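Local atomic coordinates of glutathione reductase (Bartonella henselae, PDB entry 3O0H), a protein that probably catalyses the NADPH-dependent reduction of glutathione disulfide to glutathione, using a bound FAD. Residues A425-E430 against Q437-S442. Residues are numbered along the deposited sequence; the frame is centred on the assembly and turned at random.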
loop_
_atom_site.group_PDB
_atom_site.type_symbol
_atom_site.label_atom_id
_atom_site.label_comp_id
_atom_site.label_asym_id
_atom_site.label_seq_id
_atom_site.Cartn_x
_atom_site.Cartn_y
_atom_site.Cartn_z
ATOM N N ALA B 425 -6.848 -13.493 -5.059
ATOM C CA ALA B 425 -5.607 -12.894 -4.594
ATOM C C ALA B 425 -5.736 -12.680 -3.078
ATOM O O ALA B 425 -6.748 -12.134 -2.595
ATOM C CB ALA B 425 -5.315 -11.533 -5.317
ATOM N N HIS B 426 -4.679 -13.084 -2.370
ATOM C CA HIS B 426 -4.652 -13.197 -0.909
ATOM C C HIS B 426 -3.328 -12.694 -0.371
ATOM O O HIS B 426 -2.279 -13.078 -0.870
ATOM C CB HIS B 426 -4.891 -14.653 -0.509
ATOM C CG HIS B 426 -6.035 -15.257 -1.241
ATOM N ND1 HIS B 426 -7.345 -14.898 -0.993
ATOM C CD2 HIS B 426 -6.066 -16.107 -2.299
ATOM C CE1 HIS B 426 -8.130 -15.535 -1.842
ATOM N NE2 HIS B 426 -7.380 -16.298 -2.628
ATOM N N VAL B 427 -3.378 -11.822 0.637
ATOM C CA VAL B 427 -2.212 -11.102 1.100
ATOM C C VAL B 427 -2.273 -11.088 2.621
ATOM O O VAL B 427 -3.339 -10.861 3.213
ATOM C CB VAL B 427 -2.172 -9.666 0.566
ATOM C CG1 VAL B 427 -0.901 -8.889 1.017
ATOM C CG2 VAL B 427 -2.285 -9.595 -0.960
ATOM N N LEU B 428 -1.137 -11.333 3.243
ATOM C CA LEU B 428 -1.004 -11.212 4.680
ATOM C C LEU B 428 0.309 -10.549 4.983
ATOM O O LEU B 428 1.331 -10.995 4.483
ATOM C CB LEU B 428 -1.122 -12.577 5.339
ATOM C CG LEU B 428 -0.775 -12.580 6.830
ATOM C CD1 LEU B 428 -1.647 -13.591 7.515
ATOM C CD2 LEU B 428 0.704 -12.836 7.085
ATOM N N GLY B 429 0.286 -9.529 5.851
ATOM C CA GLY B 429 1.430 -8.749 6.212
ATOM C C GLY B 429 1.094 -7.263 6.117
ATOM O O GLY B 429 -0.075 -6.843 5.996
ATOM N N GLU B 430 2.136 -6.469 6.151
ATOM C CA GLU B 430 1.996 -5.020 6.303
ATOM C C GLU B 430 1.150 -4.387 5.153
ATOM O O GLU B 430 1.423 -4.613 3.963
ATOM C CB GLU B 430 3.420 -4.422 6.417
ATOM C CG GLU B 430 3.520 -2.933 6.232
ATOM C CD GLU B 430 4.888 -2.416 6.599
ATOM O OE1 GLU B 430 5.557 -3.072 7.452
ATOM O OE2 GLU B 430 5.291 -1.374 6.014
ATOM N N GLN B 437 -6.989 -4.115 -1.943
ATOM C CA GLN B 437 -7.885 -3.169 -2.616
ATOM C C GLN B 437 -7.438 -2.940 -4.060
ATOM O O GLN B 437 -8.249 -2.913 -5.009
ATOM C CB GLN B 437 -7.896 -1.816 -1.900
ATOM C CG GLN B 437 -8.561 -0.651 -2.698
ATOM C CD GLN B 437 -10.090 -0.769 -2.710
ATOM O OE1 GLN B 437 -10.776 -0.100 -1.955
ATOM N NE2 GLN B 437 -10.612 -1.659 -3.551
ATOM N N LEU B 438 -6.134 -2.746 -4.229
ATOM C CA LEU B 438 -5.577 -2.374 -5.511
ATOM C C LEU B 438 -5.530 -3.532 -6.469
ATOM O O LEU B 438 -5.848 -3.383 -7.642
ATOM C CB LEU B 438 -4.179 -1.731 -5.315
ATOM C CG LEU B 438 -4.298 -0.428 -4.500
ATOM C CD1 LEU B 438 -2.960 -0.027 -4.000
ATOM C CD2 LEU B 438 -4.944 0.653 -5.340
ATOM N N ILE B 439 -5.125 -4.696 -5.996
ATOM C CA ILE B 439 -5.198 -5.906 -6.814
ATOM C C ILE B 439 -6.667 -6.169 -7.237
ATOM O O ILE B 439 -6.955 -6.677 -8.333
ATOM C CB ILE B 439 -4.628 -7.096 -6.022
ATOM C CG1 ILE B 439 -3.155 -6.874 -5.666
ATOM C CG2 ILE B 439 -4.723 -8.384 -6.796
ATOM C CD1 ILE B 439 -2.565 -8.046 -4.858
ATOM N N GLY B 440 -7.610 -5.779 -6.370
ATOM C CA GLY B 440 -9.000 -6.006 -6.610
ATOM C C GLY B 440 -9.518 -5.294 -7.873
ATOM O O GLY B 440 -10.424 -5.764 -8.556
ATOM N N ILE B 441 -8.918 -4.158 -8.187
ATOM C CA ILE B 441 -9.244 -3.443 -9.408
ATOM C C ILE B 441 -8.833 -4.288 -10.625
ATOM O O ILE B 441 -9.622 -4.443 -11.568
ATOM C CB ILE B 441 -8.503 -2.097 -9.446
ATOM C CG1 ILE B 441 -8.958 -1.202 -8.260
ATOM C CG2 ILE B 441 -8.729 -1.361 -10.804
ATOM C CD1 ILE B 441 -8.049 0.034 -8.133
ATOM N N SER B 442 -7.626 -4.852 -10.577
ATOM C CA SER B 442 -7.145 -5.707 -11.639
ATOM C C SER B 442 -8.020 -6.950 -11.797
ATOM O O SER B 442 -8.354 -7.322 -12.919
ATOM C CB SER B 442 -5.686 -6.055 -11.393
ATOM O OG SER B 442 -4.906 -4.853 -11.446
#
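In the dimerisation domain, Ile439 of helix 432-444 packs on Ala425 and Val427 of strand 422-428, an inner strand of the antiparallel sheet, so joining helix to sheet face. The two branches of the isoleucine divide the work. Its CG2, anti to the backbone N, meets Ala425 CB at 3.5 Å, while the longer arm, with chi2 extended at 179°, carries CD1 to a looser touch on Val427 CG2 at 4.2 Å. Ala425 and Val427, two residues apart, project from the same face of the strand. A small methyl suits position 425, where the CA atoms of Ala425 and Ile439 lie 7.3 Å apart; branched valine fits an extended backbone and also reaches Ala432 and Ile435 of the same helix. His426, between them, starts off on the other face; its ND1 is hydrogen-bonded to Thr373 OG1 and its NE2 to Leu376 O. The helix meanwhile turns Gln437 and Ser442 to the second subunit: Gln437 hydrogen-bonds Val458 N and Met456 O there, and the two Ser442 hydroxyls pair across the interface. With no hydrogen bond between strand and helix segments, this buried junction relies on aliphatic packing, behind a subunit contact that includes polar bonds.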